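PDB 6M7D: nucleoprotein from Sendai virus, which coats the viral RNA genome at one subunit per six ribonucleotides, forming the helical nucleocapsid that protects it and serves as template for transcription and replication. Local coordinates for residues Q31-V39 / S69-S77; D47-L58 / Y163-V174. All blocks are in the same frame, centred on the assembly; numbering follows the deposited sequence.

Contact 1 of 2, residues Q31-V39 / S69-S77; sequences QRSTVSVFV and SQRGGFLVS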
loop_
_atom_site.group_PDB
_atom_site.type_symbol
_atom_site.label_atom_id
_atom_site.label_comp_id
_atom_site.label_asym_id
_atom_site.label_seq_id
_atom_site.Cartn_x
_atom_site.Cartn_y
_atom_site.Cartn_z
ATOM N N GLN A 31 -9.713 15.607 18.486
ATOM C CA GLN A 31 -10.968 15.707 17.758
ATOM C C GLN A 31 -11.138 14.519 16.822
ATOM O O GLN A 31 -10.198 14.106 16.138
ATOM C CB GLN A 31 -11.021 17.013 16.972
ATOM C CG GLN A 31 -10.901 18.238 17.843
ATOM C CD GLN A 31 -11.929 18.260 18.950
ATOM O OE1 GLN A 31 -13.103 17.971 18.727
ATOM N NE2 GLN A 31 -11.494 18.601 20.154
ATOM N N ARG A 32 -12.345 13.966 16.798
ATOM C CA ARG A 32 -12.640 12.807 15.972
ATOM C C ARG A 32 -14.037 12.935 15.393
ATOM O O ARG A 32 -14.971 13.348 16.083
ATOM C CB ARG A 32 -12.522 11.503 16.768
ATOM C CG ARG A 32 -13.290 11.500 18.054
ATOM C CD ARG A 32 -13.569 10.096 18.524
ATOM N NE ARG A 32 -12.386 9.251 18.459
ATOM C CZ ARG A 32 -12.300 8.054 19.028
ATOM N NH1 ARG A 32 -13.327 7.570 19.707
ATOM N NH2 ARG A 32 -11.186 7.344 18.921
ATOM N N SER A 33 -14.167 12.590 14.118
ATOM C CA SER A 33 -15.475 12.536 13.499
ATOM C C SER A 33 -16.191 11.258 13.912
ATOM O O SER A 33 -15.572 10.236 14.207
ATOM C CB SER A 33 -15.357 12.601 11.977
ATOM O OG SER A 33 -15.036 13.906 11.536
ATOM N N THR A 34 -17.513 11.328 13.943
ATOM C CA THR A 34 -18.349 10.169 14.223
ATOM C C THR A 34 -18.839 9.622 12.887
ATOM O O THR A 34 -19.467 10.338 12.103
ATOM C CB THR A 34 -19.498 10.530 15.163
ATOM O OG1 THR A 34 -20.343 9.392 15.350
ATOM C CG2 THR A 34 -20.314 11.711 14.638
ATOM N N VAL A 35 -18.513 8.367 12.610
ATOM C CA VAL A 35 -18.762 7.760 11.313
ATOM C C VAL A 35 -19.741 6.610 11.479
ATOM O O VAL A 35 -19.581 5.767 12.367
ATOM C CB VAL A 35 -17.454 7.276 10.662
ATOM C CG1 VAL A 35 -17.712 6.898 9.251
ATOM C CG2 VAL A 35 -16.403 8.361 10.720
ATOM N N SER A 36 -20.752 6.577 10.617
ATOM C CA SER A 36 -21.737 5.506 10.612
ATOM C C SER A 36 -21.213 4.354 9.768
ATOM O O SER A 36 -20.924 4.529 8.581
ATOM C CB SER A 36 -23.075 5.998 10.068
ATOM O OG SER A 36 -23.450 7.223 10.664
ATOM N N VAL A 37 -21.090 3.184 10.381
ATOM C CA VAL A 37 -20.695 1.960 9.698
ATOM C C VAL A 37 -21.870 0.999 9.745
ATOM O O VAL A 37 -22.427 0.745 10.817
ATOM C CB VAL A 37 -19.444 1.334 10.335
ATOM C CG1 VAL A 37 -19.118 0.026 9.657
ATOM C CG2 VAL A 37 -18.290 2.278 10.220
ATOM N N PHE A 38 -22.240 0.463 8.592
ATOM C CA PHE A 38 -23.414 -0.385 8.460
ATOM C C PHE A 38 -22.975 -1.828 8.284
ATOM O O PHE A 38 -22.283 -2.157 7.317
ATOM C CB PHE A 38 -24.274 0.075 7.288
ATOM C CG PHE A 38 -24.634 1.519 7.354
ATOM C CD1 PHE A 38 -25.772 1.928 8.015
ATOM C CD2 PHE A 38 -23.826 2.474 6.775
ATOM C CE1 PHE A 38 -26.099 3.257 8.086
ATOM C CE2 PHE A 38 -24.153 3.804 6.844
ATOM C CZ PHE A 38 -25.289 4.195 7.499
ATOM N N VAL A 39 -23.375 -2.680 9.220
ATOM C CA VAL A 39 -23.078 -4.103 9.180
ATOM C C VAL A 39 -24.363 -4.842 8.851
ATOM O O VAL A 39 -25.459 -4.321 9.080
ATOM C CB VAL A 39 -22.474 -4.589 10.507
ATOM C CG1 VAL A 39 -21.279 -3.738 10.874
ATOM C CG2 VAL A 39 -23.503 -4.547 11.606
ATOM N N SER A 69 -15.256 11.533 5.716
ATOM C CA SER A 69 -15.311 10.575 6.811
ATOM C C SER A 69 -16.449 9.584 6.614
ATOM O O SER A 69 -16.299 8.391 6.891
ATOM C CB SER A 69 -15.458 11.306 8.140
ATOM O OG SER A 69 -16.816 11.375 8.530
ATOM N N GLN A 70 -17.590 10.051 6.106
ATOM C CA GLN A 70 -18.712 9.145 5.890
ATOM C C GLN A 70 -18.440 8.201 4.728
ATOM O O GLN A 70 -18.816 7.026 4.766
ATOM C CB GLN A 70 -19.995 9.935 5.656
ATOM C CG GLN A 70 -21.239 9.101 5.865
ATOM C CD GLN A 70 -21.080 8.098 6.996
ATOM O OE1 GLN A 70 -20.973 8.474 8.163
ATOM N NE2 GLN A 70 -21.055 6.817 6.653
ATOM N N ARG A 71 -17.789 8.699 3.678
ATOM C CA ARG A 71 -17.386 7.823 2.587
ATOM C C ARG A 71 -16.375 6.790 3.063
ATOM O O ARG A 71 -16.419 5.624 2.651
ATOM C CB ARG A 71 -16.822 8.657 1.443
ATOM C CG ARG A 71 -17.777 9.704 0.940
ATOM C CD ARG A 71 -17.063 10.732 0.103
ATOM N NE ARG A 71 -16.413 10.133 -1.051
ATOM C CZ ARG A 71 -15.761 10.823 -1.977
ATOM N NH1 ARG A 71 -15.678 12.137 -1.881
ATOM N NH2 ARG A 71 -15.196 10.202 -2.998
ATOM N N GLY A 72 -15.459 7.195 3.938
ATOM C CA GLY A 72 -14.562 6.235 4.546
ATOM C C GLY A 72 -15.289 5.216 5.392
ATOM O O GLY A 72 -14.874 4.063 5.472
ATOM N N GLY A 73 -16.387 5.620 6.026
ATOM C CA GLY A 73 -17.188 4.671 6.778
ATOM C C GLY A 73 -17.961 3.716 5.899
ATOM O O GLY A 73 -18.199 2.573 6.282
ATOM N N PHE A 74 -18.354 4.160 4.710
ATOM C CA PHE A 74 -18.961 3.242 3.752
ATOM C C PHE A 74 -17.939 2.245 3.227
ATOM O O PHE A 74 -18.253 1.066 3.031
ATOM C CB PHE A 74 -19.590 4.017 2.604
ATOM C CG PHE A 74 -20.916 4.593 2.943
ATOM C CD1 PHE A 74 -21.951 3.773 3.331
ATOM C CD2 PHE A 74 -21.123 5.954 2.901
ATOM C CE1 PHE A 74 -23.168 4.298 3.653
ATOM C CE2 PHE A 74 -22.339 6.480 3.225
ATOM C CZ PHE A 74 -23.363 5.652 3.599
ATOM N N LEU A 75 -16.708 2.697 3.002
ATOM C CA LEU A 75 -15.647 1.764 2.646
ATOM C C LEU A 75 -15.348 0.806 3.792
ATOM O O LEU A 75 -15.063 -0.371 3.563
ATOM C CB LEU A 75 -14.393 2.526 2.235
ATOM C CG LEU A 75 -14.409 3.016 0.795
ATOM C CD1 LEU A 75 -13.117 3.709 0.468
ATOM C CD2 LEU A 75 -14.644 1.862 -0.146
ATOM N N VAL A 76 -15.413 1.290 5.029
ATOM C CA VAL A 76 -15.211 0.433 6.191
ATOM C C VAL A 76 -16.327 -0.594 6.295
ATOM O O VAL A 76 -16.091 -1.757 6.634
ATOM C CB VAL A 76 -15.104 1.298 7.460
ATOM C CG1 VAL A 76 -15.360 0.482 8.696
ATOM C CG2 VAL A 76 -13.743 1.944 7.534
ATOM N N SER A 77 -17.558 -0.182 5.997
ATOM C CA SER A 77 -18.682 -1.106 5.934
ATOM C C SER A 77 -18.434 -2.188 4.896
ATOM O O SER A 77 -18.657 -3.378 5.147
ATOM C CB SER A 77 -19.954 -0.335 5.594
ATOM O OG SER A 77 -20.380 0.452 6.681
#
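Gln70 uses both ends of its side-chain amide to grip the backbone of Ser36. Ser36 N donates to Gln70 OE1 at 3.1 Å, and Gln70 NE2 donates to Ser36 O at 3.0 Å. Both bonds are nearly straight and lie in their carbonyl planes on a lone pair. The contact belongs to a beta-alpha-beta crossover, in which strand 33-40 and its parallel neighbour 99-108 are joined through helices, one of them 68-80. Strand 33-40 is the outermost of the sheet within the chain. Val35 and Val37 bond to strand 99-108, whereas Ser36 turns its peptide groups the other way, and the Gln70 amide pairs with them much as a further strand would. A bend at chi2 (36°) brings the Gln70 amide up to the Ser36 peptide groups.

Two helical turns further on, Ser77 provides a second polar link. Its OG accepts Phe38 N at 2.7 Å and donates its own hydrogen bond to Gly73 O, one turn back. Gly73 O thus receives Ser77 N and Ser77 OG from opposite faces of its plane.

Between the polar links the backbones come close because Gly73 has no side chain: Val35 CG1 rests against Gly73 CA at 3.4 Å, with Val35 CG2 beside Ser69 OG. Val37 and Val76 cross at about a right angle, CG2 to CG1 at 3.8 Å, and Leu90 of helix 86-93 covers both. Next to the Ser77 bond, the Phe38 and Phe74 rings lie nearly parallel (15°) but slid apart, with little overlap, while Phe57 touches both. Gln70 NE2, already bonded to Ser36, also sits 3.7 Å above one face of the Phe74 ring, offset toward its rim.

Contact 2 of 2, residues D47-L58 / Y163-V174; sequences DADKLSIATTFL and YPACLGAIIVQV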
loop_
_atom_site.group_PDB
_atom_site.type_symbol
_atom_site.label_atom_id
_atom_site.label_comp_id
_atom_site.label_asym_id
_atom_site.label_seq_id
_atom_site.Cartn_x
_atom_site.Cartn_y
_atom_site.Cartn_z
ATOM N N ASP A 47 -27.884 -13.769 -0.896
ATOM C CA ASP A 47 -26.584 -13.415 -1.527
ATOM C C ASP A 47 -26.772 -12.222 -2.469
ATOM O O ASP A 47 -25.846 -11.396 -2.560
ATOM C CB ASP A 47 -25.915 -14.616 -2.198
ATOM C CG ASP A 47 -25.179 -15.517 -1.220
ATOM O OD1 ASP A 47 -25.180 -15.195 -0.016
ATOM O OD2 ASP A 47 -24.609 -16.528 -1.672
ATOM N N ALA A 48 -27.887 -12.198 -3.208
ATOM C CA ALA A 48 -28.182 -11.091 -4.146
ATOM C C ALA A 48 -28.352 -9.794 -3.350
ATOM O O ALA A 48 -27.805 -8.759 -3.777
ATOM C CB ALA A 48 -29.425 -11.417 -4.936
ATOM N N ASP A 49 -29.066 -9.868 -2.224
ATOM C CA ASP A 49 -29.291 -8.689 -1.346
ATOM C C ASP A 49 -27.943 -8.228 -0.786
ATOM O O ASP A 49 -27.690 -7.010 -0.780
ATOM C CB ASP A 49 -30.265 -9.028 -0.215
ATOM C CG ASP A 49 -31.644 -9.436 -0.702
ATOM O OD1 ASP A 49 -32.482 -9.796 0.148
ATOM O OD2 ASP A 49 -31.869 -9.388 -1.928
ATOM N N LYS A 50 -27.099 -9.184 -0.384
ATOM C CA LYS A 50 -25.764 -8.878 0.192
ATOM C C LYS A 50 -24.909 -8.163 -0.861
ATOM O O LYS A 50 -24.236 -7.182 -0.497
ATOM C CB LYS A 50 -25.105 -10.168 0.688
ATOM C CG LYS A 50 -25.794 -10.819 1.879
ATOM C CD LYS A 50 -25.140 -12.104 2.336
ATOM C CE LYS A 50 -25.824 -12.724 3.535
ATOM N NZ LYS A 50 -25.173 -13.990 3.940
ATOM N N LEU A 51 -24.963 -8.614 -2.118
ATOM C CA LEU A 51 -24.196 -7.966 -3.176
ATOM C C LEU A 51 -24.769 -6.595 -3.506
ATOM O O LEU A 51 -24.023 -5.661 -3.818
ATOM C CB LEU A 51 -24.157 -8.843 -4.424
ATOM C CG LEU A 51 -23.117 -8.384 -5.446
ATOM C CD1 LEU A 51 -21.718 -8.569 -4.890
ATOM C CD2 LEU A 51 -23.277 -9.113 -6.761
ATOM N N SER A 52 -26.093 -6.451 -3.439
ATOM C CA SER A 52 -26.698 -5.140 -3.637
ATOM C C SER A 52 -26.265 -4.173 -2.546
ATOM O O SER A 52 -26.016 -2.993 -2.812
ATOM C CB SER A 52 -28.217 -5.264 -3.671
ATOM O OG SER A 52 -28.784 -4.265 -4.495
ATOM N N ILE A 53 -26.161 -4.659 -1.312
ATOM C CA ILE A 53 -25.718 -3.811 -0.211
ATOM C C ILE A 53 -24.257 -3.427 -0.387
ATOM O O ILE A 53 -23.861 -2.291 -0.110
ATOM C CB ILE A 53 -25.960 -4.521 1.131
ATOM C CG1 ILE A 53 -27.454 -4.589 1.430
ATOM C CG2 ILE A 53 -25.234 -3.813 2.244
ATOM C CD1 ILE A 53 -27.784 -5.452 2.606
ATOM N N ALA A 54 -23.432 -4.367 -0.850
ATOM C CA ALA A 54 -22.033 -4.055 -1.117
ATOM C C ALA A 54 -21.900 -3.003 -2.208
ATOM O O ALA A 54 -21.088 -2.077 -2.096
ATOM C CB ALA A 54 -21.280 -5.325 -1.503
ATOM N N THR A 55 -22.691 -3.125 -3.271
ATOM C CA THR A 55 -22.645 -2.132 -4.336
ATOM C C THR A 55 -23.177 -0.787 -3.859
ATOM O O THR A 55 -22.697 0.265 -4.289
ATOM C CB THR A 55 -23.430 -2.630 -5.547
ATOM O OG1 THR A 55 -22.874 -3.873 -5.991
ATOM C CG2 THR A 55 -23.361 -1.627 -6.680
ATOM N N THR A 56 -24.154 -0.798 -2.952
ATOM C CA THR A 56 -24.652 0.454 -2.391
ATOM C C THR A 56 -23.592 1.132 -1.538
ATOM O O THR A 56 -23.419 2.351 -1.606
ATOM C CB THR A 56 -25.913 0.200 -1.572
ATOM O OG1 THR A 56 -26.672 -0.852 -2.178
ATOM C CG2 THR A 56 -26.763 1.446 -1.516
ATOM N N PHE A 57 -22.875 0.356 -0.725
ATOM C CA PHE A 57 -21.756 0.905 0.033
ATOM C C PHE A 57 -20.706 1.497 -0.896
ATOM O O PHE A 57 -20.197 2.598 -0.655
ATOM C CB PHE A 57 -21.130 -0.178 0.905
ATOM C CG PHE A 57 -21.980 -0.595 2.061
ATOM C CD1 PHE A 57 -21.704 -1.763 2.744
ATOM C CD2 PHE A 57 -23.047 0.175 2.469
ATOM C CE1 PHE A 57 -22.477 -2.151 3.806
ATOM C CE2 PHE A 57 -23.822 -0.212 3.530
ATOM C CZ PHE A 57 -23.537 -1.375 4.197
ATOM N N LEU A 58 -20.368 0.776 -1.964
ATOM C CA LEU A 58 -19.356 1.267 -2.889
ATOM C C LEU A 58 -19.812 2.537 -3.590
ATOM O O LEU A 58 -19.007 3.441 -3.834
ATOM C CB LEU A 58 -19.013 0.187 -3.910
ATOM C CG LEU A 58 -17.775 0.482 -4.752
ATOM C CD1 LEU A 58 -16.519 0.300 -3.932
ATOM C CD2 LEU A 58 -17.751 -0.402 -5.968
ATOM N N TYR A 163 -21.366 -15.565 -3.586
ATOM C CA TYR A 163 -21.233 -14.210 -3.065
ATOM C C TYR A 163 -19.875 -13.962 -2.423
ATOM O O TYR A 163 -19.376 -12.830 -2.532
ATOM C CB TYR A 163 -22.371 -13.925 -2.082
ATOM C CG TYR A 163 -22.096 -12.814 -1.106
ATOM C CD1 TYR A 163 -22.082 -11.492 -1.516
ATOM C CD2 TYR A 163 -21.864 -13.087 0.227
ATOM C CE1 TYR A 163 -21.835 -10.478 -0.624
ATOM C CE2 TYR A 163 -21.617 -12.085 1.121
ATOM C CZ TYR A 163 -21.607 -10.782 0.694
ATOM O OH TYR A 163 -21.360 -9.784 1.597
ATOM N N PRO A 164 -19.239 -14.923 -1.742
ATOM C CA PRO A 164 -17.849 -14.696 -1.326
ATOM C C PRO A 164 -16.936 -14.287 -2.467
ATOM O O PRO A 164 -16.100 -13.404 -2.279
ATOM C CB PRO A 164 -17.449 -16.048 -0.729
ATOM C CG PRO A 164 -18.694 -16.573 -0.186
ATOM C CD PRO A 164 -19.783 -16.141 -1.116
ATOM N N ALA A 165 -17.101 -14.870 -3.654
ATOM C CA ALA A 165 -16.228 -14.533 -4.775
ATOM C C ALA A 165 -16.463 -13.111 -5.264
ATOM O O ALA A 165 -15.506 -12.376 -5.530
ATOM C CB ALA A 165 -16.434 -15.530 -5.911
ATOM N N CYS A 166 -17.726 -12.696 -5.369
ATOM C CA CYS A 166 -18.037 -11.352 -5.844
ATOM C C CYS A 166 -17.615 -10.297 -4.827
ATOM O O CYS A 166 -16.992 -9.282 -5.175
ATOM C CB CYS A 166 -19.532 -11.253 -6.139
ATOM S SG CYS A 166 -20.026 -11.934 -7.741
ATOM N N LEU A 167 -17.962 -10.519 -3.561
ATOM C CA LEU A 167 -17.528 -9.622 -2.502
ATOM C C LEU A 167 -16.011 -9.555 -2.429
ATOM O O LEU A 167 -15.442 -8.484 -2.196
ATOM C CB LEU A 167 -18.113 -10.081 -1.171
ATOM C CG LEU A 167 -17.857 -9.176 0.026
ATOM C CD1 LEU A 167 -18.722 -7.939 -0.045
ATOM C CD2 LEU A 167 -18.098 -9.936 1.302
ATOM N N GLY A 168 -15.336 -10.686 -2.631
ATOM C CA GLY A 168 -13.889 -10.677 -2.649
ATOM C C GLY A 168 -13.332 -9.876 -3.802
ATOM O O GLY A 168 -12.332 -9.182 -3.648
ATOM N N ALA A 169 -13.966 -9.959 -4.970
ATOM C CA ALA A 169 -13.560 -9.111 -6.085
ATOM C C ALA A 169 -13.610 -7.642 -5.694
ATOM O O ALA A 169 -12.623 -6.909 -5.845
ATOM C CB ALA A 169 -14.452 -9.373 -7.295
ATOM N N ILE A 170 -14.747 -7.205 -5.152
ATOM C CA ILE A 170 -14.914 -5.791 -4.811
ATOM C C ILE A 170 -13.897 -5.361 -3.754
ATOM O O ILE A 170 -13.233 -4.322 -3.879
ATOM C CB ILE A 170 -16.356 -5.522 -4.348
ATOM C CG1 ILE A 170 -17.345 -5.923 -5.438
ATOM C CG2 ILE A 170 -16.537 -4.068 -3.992
ATOM C CD1 ILE A 170 -18.783 -5.790 -5.022
ATOM N N ILE A 171 -13.756 -6.159 -2.699
ATOM C CA ILE A 171 -12.894 -5.772 -1.589
ATOM C C ILE A 171 -11.429 -5.810 -2.002
ATOM O O ILE A 171 -10.644 -4.921 -1.644
ATOM C CB ILE A 171 -13.184 -6.672 -0.379
ATOM C CG1 ILE A 171 -14.589 -6.381 0.138
ATOM C CG2 ILE A 171 -12.161 -6.461 0.707
ATOM C CD1 ILE A 171 -15.034 -7.292 1.216
ATOM N N VAL A 172 -11.038 -6.829 -2.766
ATOM C CA VAL A 172 -9.690 -6.904 -3.302
ATOM C C VAL A 172 -9.384 -5.676 -4.134
ATOM O O VAL A 172 -8.266 -5.159 -4.109
ATOM C CB VAL A 172 -9.526 -8.200 -4.116
ATOM C CG1 VAL A 172 -8.477 -8.048 -5.193
ATOM C CG2 VAL A 172 -9.153 -9.313 -3.204
ATOM N N GLN A 173 -10.372 -5.178 -4.874
ATOM C CA GLN A 173 -10.118 -3.997 -5.683
ATOM C C GLN A 173 -9.973 -2.748 -4.831
ATOM O O GLN A 173 -9.187 -1.859 -5.167
ATOM C CB GLN A 173 -11.226 -3.829 -6.704
ATOM C CG GLN A 173 -11.186 -4.851 -7.781
ATOM C CD GLN A 173 -12.196 -4.578 -8.838
ATOM O OE1 GLN A 173 -11.897 -3.950 -9.842
ATOM N NE2 GLN A 173 -13.412 -5.038 -8.620
ATOM N N VAL A 174 -10.714 -2.657 -3.731
ATOM C CA VAL A 174 -10.500 -1.547 -2.803
ATOM C C VAL A 174 -9.071 -1.571 -2.268
ATOM O O VAL A 174 -8.386 -0.539 -2.192
ATOM C CB VAL A 174 -11.539 -1.597 -1.671
ATOM C CG1 VAL A 174 -11.266 -0.521 -0.645
ATOM C CG2 VAL A 174 -12.932 -1.449 -2.235
#
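The Tyr163 ring is the largest bump on helix 163-174, and it lies against the first turn of helix 47-58, where Asp47, Lys50 and Leu51 receive it. Lys50 CB stands over one face of the ring, 3.7 Å from its centroid and 22° off the normal, a CH-pi contact. From there the extended Lys50 chain crosses the ring at about a right angle, CD passing near Tyr163 CE2, before NZ runs on past the ring. Asp47 closes the start of the hollow, its carboxylate carbon against Tyr163 CB and its plane tilted against the ring.

The two helices, part of what is by similarity Ncore and clear of the bound RNA, run almost parallel, 7° apart with axes 10.2 Å from each other, so the same side-by-side packing continues down their length. In the reverse sense Leu51 projects from helix 47-58: with CG anti to the backbone N (chi1 -167°), it sends CD1 into a dip between Cys166 CB, at 3.7 Å, and Ile170 CD1, at 4.0 Å. Ala54 offers the complementary shallow spot, where Leu167 CD1 settles on its CB at 3.9 Å and Ile170 CD1 approaches more loosely. Leu58 then spreads its two methyls, CD2 to Ile170 CG2 and CD1 to Val174 CG2. Leu78 of helix 68-80 packs on Ala54, Leu58 and Ile170, making this a three-helix core.

No hydrogen bond joins the two segments, and even Asp47 and Lys50 meet Tyr163 chiefly through carbon; the pairing therefore rests on shape complementarity and the burial of apolar surface.

Overall arrangement
The two contacts have centres about 17 Å apart, and their segments alternate along the sequence: 31-39, 47-58, 69-77, then 163-174. Strand 33-40 leads into helix 47-62, which is followed by helix 68-80, so contact 1 ties the sheet to its crossover while contact 2 adds a helix from over 100 residues later. Phe57, on helix 47-62 but not touching 163-174, is where that helix meets contact 1; Leu75 also meets Val174. Together they form one continuous packed region in what is, by similarity, Ncore. The bound RNA lies about 19 Å from the nearest atom of contact 1 and 13 Å from that of contact 2, so neither touches it, consistent with a role in the protein body.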